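Local atomic coordinates of putative peptidase (PDB entry 4L8K), a protein that probably hydrolyses peptide bonds as a member of the S41 family of serine peptidases. Residues A14-M19 / D32-Y37; E52-L57 / T69-S74; C24-K29 / A62-G67. All coordinates share one frame; numbering follows the deposited sequence.

Contact 1 of 3, residues A14-M19 / D32-Y37; sequences ALWRIM and DWDDVY
W16 and W33 lie with their five-membered rings in an offset stack between two antiparallel helices, 8-22 and 33-43, whose short axes here run 11.2 Å apart. W16 CG lies anti to the backbone N (chi1 -173°), and the far end of the indole reaches the second helix. The two pyrrole centroids are 3.7 Å apart and the planes are only 7° from parallel, the indoles sliding past one another in opposite directions. W33 NE1 lies over one face of W16; Y37 CB covers the opposite face near the rim, 3.3 Å from W16 NE1, while the Y37 ring turns its edge to that indole. Y37, the third ring of the cluster, hydrogen-bonds through OH to E13 OE2. D34 OD1 approaches the W16 rim near the ring plane, at 3.7 Å from CZ2. Each indole nitrogen also donates to the partner's backbone. W33 NE1 reaches W16 O at 3.0 Å in an almost straight bond (177°), and W16 NE1 reaches W33 O at 2.8 Å along a more bent path. W33 O accepts a second hydrogen bond, from Y37 N, the two donors meeting it from opposite faces of its plane. Further along the helix, selenomethionine M19 sets its CB against W33 CZ2 at 3.4 Å. Although the stack brings two N-H donors together, both are satisfied by carbonyl oxygens, and this reciprocal pair of bonds, in the ring planes, would probably fix the rotation of both indoles and join the helices by hydrogen bonds as well as by stacking.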
loop_
_atom_site.group_PDB
_atom_site.type_symbol
_atom_site.label_atom_id
_atom_site.label_comp_id
_atom_site.label_asym_id
_atom_site.label_seq_id
_atom_site.Cartn_x
_atom_site.Cartn_y
_atom_site.Cartn_z
ATOM N N ALA A 14 11.344 26.775 8.013
ATOM C CA ALA A 14 10.419 26.468 6.922
ATOM C C ALA A 14 9.962 25.008 6.961
ATOM O O ALA A 14 8.759 24.763 6.888
ATOM C CB ALA A 14 11.064 26.769 5.584
ATOM N N LEU A 15 10.909 24.054 7.123
ATOM C CA LEU A 15 10.599 22.634 7.203
ATOM C C LEU A 15 9.717 22.319 8.425
ATOM O O LEU A 15 8.748 21.578 8.279
ATOM C CB LEU A 15 11.884 21.771 7.217
ATOM C CG LEU A 15 11.656 20.240 7.307
ATOM C CD1 LEU A 15 10.760 19.722 6.172
ATOM C CD2 LEU A 15 12.945 19.489 7.359
ATOM N N TRP A 16 10.042 22.878 9.612
ATOM C CA TRP A 16 9.248 22.646 10.818
ATOM C C TRP A 16 7.790 23.134 10.613
ATOM O O TRP A 16 6.846 22.430 10.988
ATOM C CB TRP A 16 9.888 23.334 12.052
ATOM C CG TRP A 16 9.170 22.966 13.320
ATOM C CD1 TRP A 16 9.371 21.846 14.076
ATOM C CD2 TRP A 16 7.988 23.602 13.852
ATOM N NE1 TRP A 16 8.451 21.796 15.103
ATOM C CE2 TRP A 16 7.590 22.863 14.988
ATOM C CE3 TRP A 16 7.279 24.777 13.529
ATOM C CZ2 TRP A 16 6.523 23.265 15.811
ATOM C CZ3 TRP A 16 6.221 25.168 14.340
ATOM C CH2 TRP A 16 5.843 24.413 15.456
ATOM N N ARG A 17 7.631 24.334 10.016
ATOM C CA ARG A 17 6.355 24.988 9.730
ATOM C C ARG A 17 5.538 24.200 8.691
ATOM O O ARG A 17 4.330 24.032 8.880
ATOM C CB ARG A 17 6.587 26.427 9.252
ATOM C CG ARG A 17 5.822 27.479 10.062
ATOM C CD ARG A 17 6.010 28.880 9.514
ATOM N NE ARG A 17 4.806 29.372 8.839
ATOM C CZ ARG A 17 4.551 29.212 7.544
ATOM N NH1 ARG A 17 5.412 28.563 6.764
ATOM N NH2 ARG A 17 3.427 29.684 7.019
ATOM N N ILE A 18 6.200 23.695 7.618
ATOM C CA ILE A 18 5.534 22.899 6.577
ATOM C C ILE A 18 4.908 21.641 7.225
ATOM O O ILE A 18 3.749 21.323 6.946
ATOM C CB ILE A 18 6.479 22.554 5.392
ATOM C CG1 ILE A 18 6.775 23.818 4.552
ATOM C CG2 ILE A 18 5.872 21.448 4.498
ATOM C CD1 ILE A 18 7.978 23.731 3.629
HETATM N N MSE A 19 5.674 20.965 8.116
HETATM C CA MSE A 19 5.212 19.786 8.834
HETATM C C MSE A 19 4.102 20.145 9.800
HETATM O O MSE A 19 3.050 19.505 9.789
HETATM C CB MSE A 19 6.375 19.137 9.580
HETATM C CG MSE A 19 7.288 18.314 8.675
HETATM SE SE MSE A 19 6.473 16.626 8.235
HETATM C CE MSE A 19 6.566 15.711 9.939
ATOM N N ASP A 32 5.777 15.246 20.534
ATOM C CA ASP A 32 5.116 16.542 20.491
ATOM C C ASP A 32 5.968 17.404 19.556
ATOM O O ASP A 32 7.175 17.555 19.792
ATOM C CB ASP A 32 4.994 17.143 21.910
ATOM C CG ASP A 32 4.263 18.484 22.057
ATOM O OD1 ASP A 32 4.120 19.212 21.043
ATOM O OD2 ASP A 32 3.893 18.837 23.202
ATOM N N TRP A 33 5.351 17.940 18.485
ATOM C CA TRP A 33 6.039 18.722 17.461
ATOM C C TRP A 33 6.600 20.050 17.998
ATOM O O TRP A 33 7.578 20.548 17.441
ATOM C CB TRP A 33 5.140 18.944 16.234
ATOM C CG TRP A 33 5.901 19.266 14.977
ATOM C CD1 TRP A 33 5.729 20.360 14.178
ATOM C CD2 TRP A 33 6.930 18.473 14.358
ATOM N NE1 TRP A 33 6.587 20.307 13.104
ATOM C CE2 TRP A 33 7.342 19.159 13.190
ATOM C CE3 TRP A 33 7.520 17.224 14.655
ATOM C CZ2 TRP A 33 8.360 18.674 12.354
ATOM C CZ3 TRP A 33 8.494 16.722 13.804
ATOM C CH2 TRP A 33 8.909 17.444 12.671
ATOM N N ASP A 34 6.042 20.582 19.102
ATOM C CA ASP A 34 6.552 21.796 19.752
ATOM C C ASP A 34 7.862 21.509 20.491
ATOM O O ASP A 34 8.750 22.360 20.487
ATOM C CB ASP A 34 5.511 22.382 20.727
ATOM C CG ASP A 34 4.372 23.160 20.084
ATOM O OD1 ASP A 34 4.559 23.672 18.956
ATOM O OD2 ASP A 34 3.311 23.305 20.736
ATOM N N ASP A 35 7.986 20.312 21.119
ATOM C CA ASP A 35 9.206 19.889 21.825
ATOM C C ASP A 35 10.296 19.538 20.813
ATOM O O ASP A 35 11.479 19.676 21.126
ATOM C CB ASP A 35 8.963 18.690 22.771
ATOM C CG ASP A 35 7.845 18.846 23.801
ATOM O OD1 ASP A 35 7.504 20.008 24.151
ATOM O OD2 ASP A 35 7.333 17.804 24.284
ATOM N N VAL A 36 9.884 19.075 19.604
ATOM C CA VAL A 36 10.773 18.774 18.477
ATOM C C VAL A 36 11.369 20.120 18.012
ATOM O O VAL A 36 12.580 20.205 17.745
ATOM C CB VAL A 36 10.047 17.984 17.334
ATOM C CG1 VAL A 36 10.827 18.043 16.024
ATOM C CG2 VAL A 36 9.803 16.528 17.737
ATOM N N TYR A 37 10.529 21.188 17.978
ATOM C CA TYR A 37 11.026 22.516 17.620
ATOM C C TYR A 37 12.093 22.977 18.633
ATOM O O TYR A 37 13.161 23.401 18.215
ATOM C CB TYR A 37 9.902 23.573 17.524
ATOM C CG TYR A 37 10.442 24.942 17.172
ATOM C CD1 TYR A 37 10.631 25.317 15.845
ATOM C CD2 TYR A 37 10.860 25.827 18.168
ATOM C CE1 TYR A 37 11.195 26.551 15.513
ATOM C CE2 TYR A 37 11.441 27.057 17.850
ATOM C CZ TYR A 37 11.588 27.423 16.522
ATOM O OH TYR A 37 12.135 28.647 16.219
#

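Contact 2 of 3, residues E52-L57 / T69-S74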
loop_
_atom_site.group_PDB
_atom_site.type_symbol
_atom_site.label_atom_id
_atom_site.label_comp_id
_atom_site.label_asym_id
_atom_site.label_seq_id
_atom_site.Cartn_x
_atom_site.Cartn_y
_atom_site.Cartn_z
ATOM N N GLU A 52 25.458 18.660 6.801
ATOM C CA GLU A 52 25.152 18.652 8.236
ATOM C C GLU A 52 23.683 19.045 8.458
ATOM O O GLU A 52 22.991 18.420 9.265
ATOM C CB GLU A 52 26.094 19.612 8.974
ATOM C CG GLU A 52 27.542 19.145 8.928
ATOM C CD GLU A 52 28.609 20.201 9.183
ATOM O OE1 GLU A 52 28.274 21.407 9.235
ATOM O OE2 GLU A 52 29.795 19.821 9.301
ATOM N N LEU A 53 23.206 20.073 7.721
ATOM C CA LEU A 53 21.824 20.533 7.777
ATOM C C LEU A 53 20.888 19.404 7.318
ATOM O O LEU A 53 19.885 19.131 7.979
ATOM C CB LEU A 53 21.627 21.815 6.900
ATOM C CG LEU A 53 20.166 22.336 6.805
ATOM C CD1 LEU A 53 19.679 22.871 8.149
ATOM C CD2 LEU A 53 20.016 23.374 5.724
ATOM N N PHE A 54 21.240 18.737 6.198
ATOM C CA PHE A 54 20.441 17.653 5.653
ATOM C C PHE A 54 20.304 16.494 6.672
ATOM O O PHE A 54 19.202 15.979 6.872
ATOM C CB PHE A 54 20.998 17.150 4.297
ATOM C CG PHE A 54 20.083 16.128 3.632
ATOM C CD1 PHE A 54 20.165 14.792 3.959
ATOM C CD2 PHE A 54 19.116 16.522 2.707
ATOM C CE1 PHE A 54 19.281 13.871 3.402
ATOM C CE2 PHE A 54 18.240 15.583 2.136
ATOM C CZ PHE A 54 18.344 14.269 2.478
ATOM N N ASP A 55 21.409 16.125 7.340
ATOM C CA ASP A 55 21.365 15.050 8.338
ATOM C C ASP A 55 20.467 15.382 9.529
ATOM O O ASP A 55 19.675 14.529 9.944
ATOM C CB ASP A 55 22.779 14.721 8.830
ATOM C CG ASP A 55 23.579 13.885 7.859
ATOM O OD1 ASP A 55 23.001 13.453 6.818
ATOM O OD2 ASP A 55 24.763 13.627 8.147
ATOM N N ILE A 56 20.574 16.614 10.069
ATOM C CA ILE A 56 19.798 17.048 11.227
ATOM C C ILE A 56 18.295 17.185 10.866
ATOM O O ILE A 56 17.442 16.752 11.655
ATOM C CB ILE A 56 20.418 18.336 11.841
ATOM C CG1 ILE A 56 21.681 17.998 12.697
ATOM C CG2 ILE A 56 19.425 19.194 12.616
ATOM C CD1 ILE A 56 21.494 17.026 13.894
ATOM N N LEU A 57 17.978 17.753 9.689
ATOM C CA LEU A 57 16.590 17.909 9.284
ATOM C C LEU A 57 15.938 16.562 8.970
ATOM O O LEU A 57 14.751 16.365 9.267
ATOM C CB LEU A 57 16.459 18.902 8.113
ATOM C CG LEU A 57 16.768 20.395 8.414
ATOM C CD1 LEU A 57 16.304 21.297 7.245
ATOM C CD2 LEU A 57 16.161 20.849 9.749
ATOM N N THR A 69 7.296 9.658 4.887
ATOM C CA THR A 69 7.898 10.985 4.979
ATOM C C THR A 69 9.354 10.937 4.515
ATOM O O THR A 69 10.116 10.069 4.960
ATOM C CB THR A 69 7.751 11.552 6.412
ATOM O OG1 THR A 69 6.371 11.825 6.639
ATOM C CG2 THR A 69 8.554 12.833 6.640
ATOM N N ASN A 70 9.735 11.891 3.633
ATOM C CA ASN A 70 11.100 12.007 3.106
ATOM C C ASN A 70 11.522 13.455 2.869
ATOM O O ASN A 70 10.717 14.283 2.450
ATOM C CB ASN A 70 11.235 11.242 1.764
ATOM C CG ASN A 70 10.772 9.805 1.826
ATOM O OD1 ASN A 70 9.618 9.495 1.515
ATOM N ND2 ASN A 70 11.642 8.904 2.267
ATOM N N LEU A 71 12.803 13.731 3.079
ATOM C CA LEU A 71 13.446 15.006 2.758
ATOM C C LEU A 71 14.312 14.721 1.539
ATOM O O LEU A 71 15.103 13.773 1.576
ATOM C CB LEU A 71 14.270 15.573 3.938
ATOM C CG LEU A 71 14.930 16.951 3.717
ATOM C CD1 LEU A 71 13.888 18.070 3.583
ATOM C CD2 LEU A 71 15.880 17.273 4.867
ATOM N N ILE A 72 14.122 15.477 0.443
ATOM C CA ILE A 72 14.832 15.213 -0.795
ATOM C C ILE A 72 15.680 16.387 -1.222
ATOM O O ILE A 72 15.166 17.485 -1.439
ATOM C CB ILE A 72 13.856 14.807 -1.930
ATOM C CG1 ILE A 72 12.817 13.767 -1.446
ATOM C CG2 ILE A 72 14.635 14.286 -3.146
ATOM C CD1 ILE A 72 11.579 13.596 -2.288
ATOM N N SER A 73 16.980 16.130 -1.404
ATOM C CA SER A 73 17.949 17.081 -1.931
ATOM C C SER A 73 18.493 16.473 -3.215
ATOM O O SER A 73 18.042 15.396 -3.627
ATOM C CB SER A 73 19.060 17.363 -0.917
ATOM O OG SER A 73 19.938 16.262 -0.766
ATOM N N SER A 74 19.469 17.137 -3.839
ATOM C CA SER A 74 20.068 16.650 -5.061
ATOM C C SER A 74 21.162 15.610 -4.764
ATOM O O SER A 74 21.599 14.930 -5.683
ATOM C CB SER A 74 20.607 17.826 -5.859
ATOM O OG SER A 74 19.516 18.460 -6.510
#
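The ring of F54 meets the strand chiefly by its rim: L71 O lies at the edge near the ring plane, 3.4 Å from F54 CZ, and the carbonyl carbon of I72 is at the edge as well. The setting is an α/β packing in which helix 50-61 lies against one face of a three-stranded antiparallel sheet, at its border strand 70-72. S73 comes in obliquely on the ring, its OG 3.4 Å from F54 CE2 and its CB 3.6 Å from the same carbon. Beyond the two segments, F75 and W261 each meet F54 in an edge-to-face pair, adding two aromatic neighbours. The helix runs nearly antiparallel (166°) to strand 70-72, one of the two outermost strands of the sheet, with 9.7 Å between the short axes. The strand is paired with strand 262-266 through backbone bonds of N70 to R264 and of I72 to S262, while L71 directs its side chain toward the helix.

F54 CG lies anti to the backbone N (chi1 -173°), and the far end of the ring comes close to the strand. L71 is likewise anti at its first torsion (chi1 -177°), and its CG sits 3.9 Å from F54 CE2. F54, L57 and L71 meet through carbon atoms, so the contact is largely apolar, with one backbone carbonyl and one hydroxyl at the phenyl group. That hydroxyl has its own partners: S73 OG accepts from the backbone N of F75 and of D76, closing an ST turn that holds the serine oxygen beside the ring. On the next turn of the helix L57 also packs on helix 8-22, against F12. Its own touch on the strand is a single methylene-to-methyl contact, L57 CB against L71 CD2 at 3.7 Å.

Contact 3 of 3, residues C24-K29 / A62-G67; sequences CFFAFK and AEVKDG
K29 and V64 bring two loops together, their CA atoms 6.1 Å apart. Residues 26-27 form a short 3-10 turn, in which F28 N bonds to F25 O and K29 N to F26 O. In the other segment K65 N turns back onto A62 O, and K65 itself takes a left-handed backbone conformation before the chain leaves for strand 70-72. The K29 side chain bends at its second torsion (chi2 -56°), then extends so that K29 CD and K29 CE each lie 3.2 Å from V64 O. K29 NZ donates to V64 O at 2.8 Å, nearly along the C=O axis (178°). Nearer its backbone, K29 CG lies 4.1 Å from V64 CB, and F26 CE1 touches V64 CG1 at 3.9 Å. An alanine in place of K29 would probably leave V64 O without this donor and open a gap beside the valine. The carboxylate of D66, with OD2 5.1 Å from K29 NZ, is instead held by H68, T69 and Y23, though its charge may still favour the ammonium group. Helix 33-43 adjoins the contact through W33, which packs against both F26 and V64, and the contact joins the loop after helix 8-22 to the one between helix 50-61 and strand 70-72.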
loop_
_atom_site.group_PDB
_atom_site.type_symbol
_atom_site.label_atom_id
_atom_site.label_comp_id
_atom_site.label_asym_id
_atom_site.label_seq_id
_atom_site.Cartn_x
_atom_site.Cartn_y
_atom_site.Cartn_z
ATOM N N CYS A 24 -0.526 15.262 8.639
ATOM C CA CYS A 24 -1.861 14.801 9.037
ATOM C C CYS A 24 -1.913 13.835 10.218
ATOM O O CYS A 24 -3.027 13.573 10.683
ATOM C CB CYS A 24 -2.563 14.165 7.838
ATOM S SG CYS A 24 -2.697 15.234 6.391
ATOM N N PHE A 25 -0.769 13.271 10.682
ATOM C CA PHE A 25 -0.872 12.192 11.652
ATOM C C PHE A 25 -0.194 12.419 12.993
ATOM O O PHE A 25 0.096 11.438 13.682
ATOM C CB PHE A 25 -0.352 10.896 10.989
ATOM C CG PHE A 25 -1.069 10.622 9.682
ATOM C CD1 PHE A 25 -2.402 10.197 9.671
ATOM C CD2 PHE A 25 -0.452 10.893 8.464
ATOM C CE1 PHE A 25 -3.079 9.980 8.459
ATOM C CE2 PHE A 25 -1.142 10.721 7.258
ATOM C CZ PHE A 25 -2.446 10.252 7.262
ATOM N N PHE A 26 -0.077 13.679 13.439
ATOM C CA PHE A 26 0.531 14.017 14.736
ATOM C C PHE A 26 -0.168 13.346 15.942
ATOM O O PHE A 26 0.518 12.947 16.881
ATOM C CB PHE A 26 0.571 15.542 14.951
ATOM C CG PHE A 26 1.665 16.241 14.188
ATOM C CD1 PHE A 26 2.993 15.858 14.337
ATOM C CD2 PHE A 26 1.377 17.315 13.354
ATOM C CE1 PHE A 26 4.007 16.517 13.642
ATOM C CE2 PHE A 26 2.396 17.981 12.668
ATOM C CZ PHE A 26 3.705 17.587 12.829
ATOM N N ALA A 27 -1.505 13.165 15.884
ATOM C CA ALA A 27 -2.310 12.530 16.937
ATOM C C ALA A 27 -1.933 11.059 17.184
ATOM O O ALA A 27 -2.226 10.546 18.262
ATOM C CB ALA A 27 -3.793 12.617 16.580
ATOM N N PHE A 28 -1.262 10.402 16.214
ATOM C CA PHE A 28 -0.866 8.998 16.291
ATOM C C PHE A 28 0.621 8.822 16.570
ATOM O O PHE A 28 1.119 7.708 16.459
ATOM C CB PHE A 28 -1.250 8.273 14.978
ATOM C CG PHE A 28 -2.696 8.502 14.591
ATOM C CD1 PHE A 28 -3.061 9.598 13.819
ATOM C CD2 PHE A 28 -3.695 7.644 15.032
ATOM C CE1 PHE A 28 -4.395 9.844 13.508
ATOM C CE2 PHE A 28 -5.034 7.888 14.717
ATOM C CZ PHE A 28 -5.374 8.984 13.955
ATOM N N LYS A 29 1.316 9.893 16.981
ATOM C CA LYS A 29 2.759 9.866 17.247
ATOM C C LYS A 29 3.085 10.176 18.717
ATOM O O LYS A 29 2.461 11.052 19.314
ATOM C CB LYS A 29 3.503 10.859 16.322
ATOM C CG LYS A 29 3.195 10.702 14.820
ATOM C CD LYS A 29 3.462 9.277 14.300
ATOM C CE LYS A 29 3.113 9.090 12.854
ATOM N NZ LYS A 29 3.785 7.893 12.289
ATOM N N ALA A 62 12.405 12.095 10.984
ATOM C CA ALA A 62 12.343 10.723 11.501
ATOM C C ALA A 62 11.724 10.662 12.924
ATOM O O ALA A 62 11.365 9.584 13.383
ATOM C CB ALA A 62 13.716 10.082 11.474
ATOM N N GLU A 63 11.539 11.814 13.583
ATOM C CA GLU A 63 10.879 11.888 14.901
ATOM C C GLU A 63 9.428 11.381 14.838
ATOM O O GLU A 63 8.936 10.845 15.826
ATOM C CB GLU A 63 10.903 13.319 15.466
ATOM C CG GLU A 63 12.303 13.826 15.814
ATOM C CD GLU A 63 12.886 13.403 17.151
ATOM O OE1 GLU A 63 12.110 13.037 18.068
ATOM O OE2 GLU A 63 14.125 13.509 17.302
ATOM N N VAL A 64 8.756 11.531 13.680
ATOM C CA VAL A 64 7.379 11.053 13.512
ATOM C C VAL A 64 7.360 9.579 13.050
ATOM O O VAL A 64 6.281 9.053 12.846
ATOM C CB VAL A 64 6.462 11.948 12.622
ATOM C CG1 VAL A 64 6.309 13.343 13.221
ATOM C CG2 VAL A 64 6.931 12.007 11.165
ATOM N N LYS A 65 8.533 8.914 12.891
ATOM C CA LYS A 65 8.647 7.484 12.540
ATOM C C LYS A 65 7.669 7.081 11.437
ATOM O O LYS A 65 6.839 6.179 11.619
ATOM C CB LYS A 65 8.418 6.624 13.801
ATOM C CG LYS A 65 9.455 6.890 14.886
ATOM C CD LYS A 65 9.087 6.149 16.151
ATOM C CE LYS A 65 10.004 6.448 17.314
ATOM N NZ LYS A 65 11.408 6.026 17.054
ATOM N N ASP A 66 7.772 7.775 10.285
ATOM C CA ASP A 66 6.862 7.611 9.169
ATOM C C ASP A 66 7.610 7.205 7.880
ATOM O O ASP A 66 8.406 7.989 7.336
ATOM C CB ASP A 66 6.093 8.933 8.981
ATOM C CG ASP A 66 5.067 8.927 7.880
ATOM O OD1 ASP A 66 4.883 7.866 7.243
ATOM O OD2 ASP A 66 4.441 9.974 7.658
ATOM N N GLY A 67 7.272 6.011 7.370
ATOM C CA GLY A 67 7.868 5.466 6.153
ATOM C C GLY A 67 7.454 6.231 4.919
ATOM O O GLY A 67 8.064 6.085 3.866
#

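From the N terminus, helix 8-22 leads through the loop of 24-29 to helix 33-43, and contact 1 closes this helical hairpin. Contact 3 opens inside that loop and closes only after helix 50-61, so it crosses contact 1; there F26 meets the backbone of M19, and V64 its side chain. Contact 2 opens within helix 50-61 and closes on strand 70-72, crossing contact 3 in turn, while contacts 1 and 2 follow in series. L15, in segment 14-19, touches L57 and L71 of contact 2. Together the three join three helices and two loops from the N-terminal part of the chain to a sheet whose other strands, 252-256 and 262-266, come much later in the chain.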